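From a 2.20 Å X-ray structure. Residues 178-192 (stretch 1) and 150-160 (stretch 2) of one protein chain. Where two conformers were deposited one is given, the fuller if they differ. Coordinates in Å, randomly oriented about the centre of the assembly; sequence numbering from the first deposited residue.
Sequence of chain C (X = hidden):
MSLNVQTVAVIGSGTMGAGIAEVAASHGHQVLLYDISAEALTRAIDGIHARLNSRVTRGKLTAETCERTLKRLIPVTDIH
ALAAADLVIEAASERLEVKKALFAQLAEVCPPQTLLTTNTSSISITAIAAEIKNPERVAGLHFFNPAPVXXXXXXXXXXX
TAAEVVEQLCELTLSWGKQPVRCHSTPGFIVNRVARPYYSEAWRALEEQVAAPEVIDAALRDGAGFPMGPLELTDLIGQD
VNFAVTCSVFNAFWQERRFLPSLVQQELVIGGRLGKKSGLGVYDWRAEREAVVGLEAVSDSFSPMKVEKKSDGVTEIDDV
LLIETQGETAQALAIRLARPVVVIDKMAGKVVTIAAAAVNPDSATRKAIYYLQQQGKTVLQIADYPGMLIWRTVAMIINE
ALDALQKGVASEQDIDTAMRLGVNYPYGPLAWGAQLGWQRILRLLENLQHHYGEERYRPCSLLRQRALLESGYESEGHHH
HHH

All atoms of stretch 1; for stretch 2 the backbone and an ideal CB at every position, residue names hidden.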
# COMPACT_ATOMS: atom_id res chain seq x y z
N LYS C 178 -7.03 -38.12 10.61
CA LYS C 178 -7.04 -36.78 10.03
C LYS C 178 -6.52 -36.82 8.61
O LYS C 178 -6.09 -37.87 8.12
CB LYS C 178 -6.18 -35.81 10.86
CG LYS C 178 -6.62 -35.59 12.31
CD LYS C 178 -8.09 -35.27 12.44
CE LYS C 178 -8.49 -35.07 13.90
NZ LYS C 178 -9.96 -34.81 14.05
N GLN C 179 -6.56 -35.67 7.96
CA GLN C 179 -5.98 -35.51 6.65
C GLN C 179 -4.96 -34.37 6.71
O GLN C 179 -5.34 -33.20 6.76
CB GLN C 179 -7.07 -35.19 5.62
CG GLN C 179 -6.60 -35.25 4.16
CD GLN C 179 -5.94 -36.57 3.81
OE1 GLN C 179 -6.53 -37.64 3.98
NE2 GLN C 179 -4.69 -36.51 3.33
N PRO C 180 -3.67 -34.72 6.73
CA PRO C 180 -2.66 -33.67 6.73
C PRO C 180 -2.49 -33.07 5.33
O PRO C 180 -2.69 -33.75 4.32
CB PRO C 180 -1.39 -34.41 7.14
CG PRO C 180 -1.61 -35.84 6.65
CD PRO C 180 -3.09 -36.08 6.73
N VAL C 181 -2.16 -31.78 5.31
CA VAL C 181 -1.69 -31.09 4.12
C VAL C 181 -0.41 -30.34 4.53
O VAL C 181 -0.31 -29.88 5.65
CB VAL C 181 -2.76 -30.11 3.53
CG1 VAL C 181 -3.92 -30.88 2.91
CG2 VAL C 181 -3.27 -29.09 4.58
N ARG C 182 0.57 -30.27 3.63
CA ARG C 182 1.83 -29.59 3.93
C ARG C 182 1.83 -28.19 3.34
O ARG C 182 1.30 -27.97 2.26
CB ARG C 182 3.02 -30.35 3.34
CG ARG C 182 3.00 -31.82 3.66
CD ARG C 182 3.37 -32.63 2.44
NE ARG C 182 3.23 -34.06 2.72
CZ ARG C 182 4.24 -34.88 2.97
NH1 ARG C 182 5.49 -34.43 2.93
NH2 ARG C 182 4.01 -36.16 3.23
N CYS C 183 2.43 -27.25 4.06
CA CYS C 183 2.60 -25.89 3.61
C CYS C 183 3.76 -25.24 4.35
O CYS C 183 4.14 -25.70 5.42
CB CYS C 183 1.32 -25.06 3.79
SG CYS C 183 0.92 -24.65 5.48
N HIS C 184 4.33 -24.19 3.78
CA HIS C 184 5.41 -23.44 4.40
C HIS C 184 4.82 -22.41 5.35
O HIS C 184 3.61 -22.14 5.30
CB HIS C 184 6.28 -22.75 3.35
CG HIS C 184 7.66 -22.40 3.83
ND1 HIS C 184 8.60 -23.36 4.12
CD2 HIS C 184 8.24 -21.21 4.08
CE1 HIS C 184 9.71 -22.77 4.52
NE2 HIS C 184 9.52 -21.46 4.51
N SER C 185 5.66 -21.84 6.20
CA SER C 185 5.21 -20.88 7.19
C SER C 185 5.00 -19.48 6.61
O SER C 185 5.70 -18.54 6.96
CB SER C 185 6.18 -20.85 8.37
OG SER C 185 5.54 -20.25 9.47
N THR C 186 4.03 -19.35 5.72
CA THR C 186 3.71 -18.07 5.11
C THR C 186 2.38 -17.59 5.71
O THR C 186 1.60 -18.42 6.19
CB THR C 186 3.62 -18.22 3.58
OG1 THR C 186 2.65 -19.24 3.26
CG2 THR C 186 4.98 -18.60 3.01
N PRO C 187 2.12 -16.27 5.69
CA PRO C 187 0.93 -15.71 6.34
C PRO C 187 -0.37 -16.37 5.89
O PRO C 187 -0.66 -16.42 4.69
CB PRO C 187 0.93 -14.26 5.87
CG PRO C 187 2.35 -13.96 5.54
CD PRO C 187 2.94 -15.22 5.06
N GLY C 188 -1.14 -16.86 6.87
CA GLY C 188 -2.47 -17.43 6.65
C GLY C 188 -2.43 -18.89 6.22
O GLY C 188 -3.48 -19.47 5.95
N PHE C 189 -1.23 -19.46 6.16
CA PHE C 189 -0.98 -20.83 5.65
C PHE C 189 -1.67 -21.09 4.29
O PHE C 189 -1.40 -20.38 3.32
CB PHE C 189 -1.27 -21.89 6.71
CG PHE C 189 -0.57 -21.66 8.05
CD1 PHE C 189 0.69 -21.04 8.12
CD2 PHE C 189 -1.17 -22.09 9.24
CE1 PHE C 189 1.32 -20.83 9.34
CE2 PHE C 189 -0.54 -21.89 10.46
CZ PHE C 189 0.71 -21.26 10.51
N ILE C 190 -2.55 -22.09 4.22
CA ILE C 190 -3.41 -22.27 3.04
C ILE C 190 -4.80 -21.71 3.34
O ILE C 190 -5.25 -20.75 2.69
CB ILE C 190 -3.58 -23.74 2.61
CG1 ILE C 190 -2.25 -24.42 2.35
CG2 ILE C 190 -4.44 -23.84 1.35
CD1 ILE C 190 -2.42 -25.94 2.29
N VAL C 191 -5.48 -22.30 4.32
CA VAL C 191 -6.89 -22.03 4.58
C VAL C 191 -7.20 -20.56 4.91
O VAL C 191 -8.05 -19.97 4.26
CB VAL C 191 -7.48 -22.96 5.70
CG1 VAL C 191 -8.94 -22.64 5.91
CG2 VAL C 191 -7.31 -24.42 5.33
N ASN C 192 -6.52 -19.97 5.88
CA ASN C 192 -6.78 -18.57 6.25
C ASN C 192 -6.41 -17.58 5.14
O ASN C 192 -6.95 -16.49 5.09
CB ASN C 192 -6.03 -18.18 7.53
CG ASN C 192 -6.78 -18.56 8.80
OD1 ASN C 192 -7.97 -18.82 8.79
ND2 ASN C 192 -6.05 -18.55 9.92
N UNK C 150 -13.20 -31.89 13.10
CA UNK C 150 -12.55 -31.40 11.86
C UNK C 150 -11.41 -32.30 11.36
O UNK C 150 -10.49 -32.64 12.11
CB UNK C 150 -12.00 -29.99 12.09
N UNK C 151 -11.52 -32.76 10.13
CA UNK C 151 -10.54 -33.65 9.56
C UNK C 151 -9.19 -33.09 9.18
O UNK C 151 -8.24 -33.82 9.07
CB UNK C 151 -11.15 -34.28 8.31
N UNK C 152 -9.13 -31.80 8.93
CA UNK C 152 -7.92 -31.22 8.36
C UNK C 152 -6.87 -30.87 9.41
O UNK C 152 -7.21 -30.35 10.46
CB UNK C 152 -8.28 -29.97 7.56
N UNK C 153 -5.60 -31.16 9.13
CA UNK C 153 -4.51 -30.46 9.81
C UNK C 153 -3.47 -29.94 8.81
O UNK C 153 -3.15 -30.62 7.84
CB UNK C 153 -3.84 -31.39 10.83
N UNK C 154 -3.00 -28.72 9.03
CA UNK C 154 -1.94 -28.15 8.23
C UNK C 154 -0.61 -28.41 8.93
O UNK C 154 -0.42 -28.01 10.08
CB UNK C 154 -2.17 -26.65 8.00
N UNK C 155 0.28 -29.12 8.25
CA UNK C 155 1.60 -29.45 8.78
C UNK C 155 2.57 -28.41 8.25
O UNK C 155 2.88 -28.37 7.06
CB UNK C 155 2.03 -30.87 8.39
N UNK C 156 3.04 -27.53 9.12
CA UNK C 156 3.68 -26.31 8.65
C UNK C 156 5.18 -26.32 8.84
O UNK C 156 5.67 -26.44 9.97
CB UNK C 156 3.08 -25.10 9.37
N UNK C 157 5.92 -26.21 7.74
CA UNK C 157 7.38 -26.12 7.81
C UNK C 157 7.84 -24.68 8.02
O UNK C 157 7.46 -23.77 7.28
CB UNK C 157 8.01 -26.69 6.54
N UNK C 158 8.66 -24.49 9.05
CA UNK C 158 9.46 -23.29 9.15
C UNK C 158 10.67 -23.47 8.27
O UNK C 158 10.88 -24.54 7.68
CB UNK C 158 9.86 -23.00 10.60
N UNK C 159 11.49 -22.42 8.20
CA UNK C 159 12.73 -22.44 7.41
C UNK C 159 13.61 -23.66 7.69
O UNK C 159 14.07 -24.32 6.76
CB UNK C 159 13.53 -21.17 7.68
N UNK C 160 13.79 -23.96 8.98
CA UNK C 160 14.69 -25.01 9.45
C UNK C 160 14.08 -26.41 9.49
O UNK C 160 14.82 -27.40 9.59
CB UNK C 160 15.19 -24.65 10.85

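Two parallel strands, 179-184 and 152-157, run in register, so side chains at 152, 154 and 156 share a face with Q179, V181 and C183, while 153, 155 and 157 join P180, R182 and H184.

Position 150 points sideways and its CB meets nothing of stretch 1, so many side chains would suit. It is M150, whose backbone matters more: K178 NZ donates a hydrogen bond to M150 O at 3.0 Å.

At 151 the CB lies sideways, 4.8 Å from Q179 N, with no pocket; a polar or flexible residue fits. K151 is deposited, and its O takes a hydrogen bond from Q179 N at 2.7 Å.

Position 152 looks along the face carrying V181, with V191 beyond; a branched aliphatic of some length is suggested. L152 sets CD1 4.0 Å from V181 CG1 and CD2 3.8 Å from V191 CG2.

On the other face, 153 sits near P180 and the start of the K178 side chain, so a compact apolar group suits. V153 brings CG1 to 3.7 Å from K178 CB. Both its backbone N and its backbone O bond to stretch 1: V153 N donates to Q179 O at 3.1 Å, and V181 N donates to V153 O at 3.0 Å.

Position 154 is the telling one. Its CB is 4.3 Å from V181 CG2, which invites an apolar residue, yet farther out the backbone N atoms of I190 and V191 converge, asking for an acceptor on a long arm: glutamate or glutamine. E154 answers with chi1 m and chi2 t. OE2 accepts from I190 N at 3.0 Å and V191 N at 3.2 Å, while OE1 accepts from water 1 at 2.7 Å, a water that in turn accepts from N192 N at 3.1 Å. One carboxylate thus ties the strand to the loop and the helix.

At 155, CB stands 3.7 Å from V181 O and near P180, favouring a beta-branched aliphatic. V155 puts CG2 3.9 Å from P180 CB; its N donates to V181 O at 2.8 Å.

Position 156 faces C183 and the F189 ring, room for a medium apolar side chain. V156 lays CG2 over the ring face, 4.0 Å from the F189 ring centroid, and sets the same CG2 4.0 Å from C183 SG.

Beside the H184 ring, 157 would accept a small polar or apolar residue. S157 is there, its CB 4.2 Å from H184 ND1; S157 N donates to C183 O at 3.0 Å.

Positions 158, 159 and 160 point away, leaving choice wide: G158, L159 and A160.

Stretch 2 (150-160) MKLVEVVSGLA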
# COMPACT_ATOMS: atom_id res chain seq x y z
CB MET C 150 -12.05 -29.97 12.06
CG MET C 150 -13.18 -28.94 12.36
SD MET C 150 -14.49 -28.83 11.09
CE MET C 150 -13.64 -27.90 9.83
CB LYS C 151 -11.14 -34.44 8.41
CG LYS C 151 -11.93 -35.60 8.89
CD LYS C 151 -12.33 -36.50 7.77
CE LYS C 151 -11.17 -36.95 6.91
NZ LYS C 151 -10.55 -38.21 7.38
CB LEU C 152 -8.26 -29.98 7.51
CG LEU C 152 -7.11 -29.52 6.59
CD1 LEU C 152 -7.07 -30.33 5.26
CD2 LEU C 152 -7.21 -28.04 6.32
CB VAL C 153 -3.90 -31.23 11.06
CG1 VAL C 153 -4.19 -32.67 11.02
CG2 VAL C 153 -2.40 -30.95 11.26
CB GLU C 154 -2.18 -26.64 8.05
CG GLU C 154 -3.42 -26.32 7.23
CD GLU C 154 -3.67 -24.82 7.08
OE1 GLU C 154 -3.88 -24.14 8.10
OE2 GLU C 154 -3.66 -24.32 5.92
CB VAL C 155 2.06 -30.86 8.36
CG1 VAL C 155 3.49 -31.12 8.87
CG2 VAL C 155 1.11 -31.94 8.88
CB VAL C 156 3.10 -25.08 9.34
CG1 VAL C 156 3.49 -23.82 8.60
CG2 VAL C 156 1.61 -25.19 9.42
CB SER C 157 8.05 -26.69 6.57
OG SER C 157 7.77 -28.07 6.40
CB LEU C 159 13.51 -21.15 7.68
CG LEU C 159 14.82 -20.88 6.95
CD1 LEU C 159 14.54 -20.58 5.47
CD2 LEU C 159 15.53 -19.72 7.63
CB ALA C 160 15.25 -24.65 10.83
O HOH W 1 -4.55 -21.57 7.74
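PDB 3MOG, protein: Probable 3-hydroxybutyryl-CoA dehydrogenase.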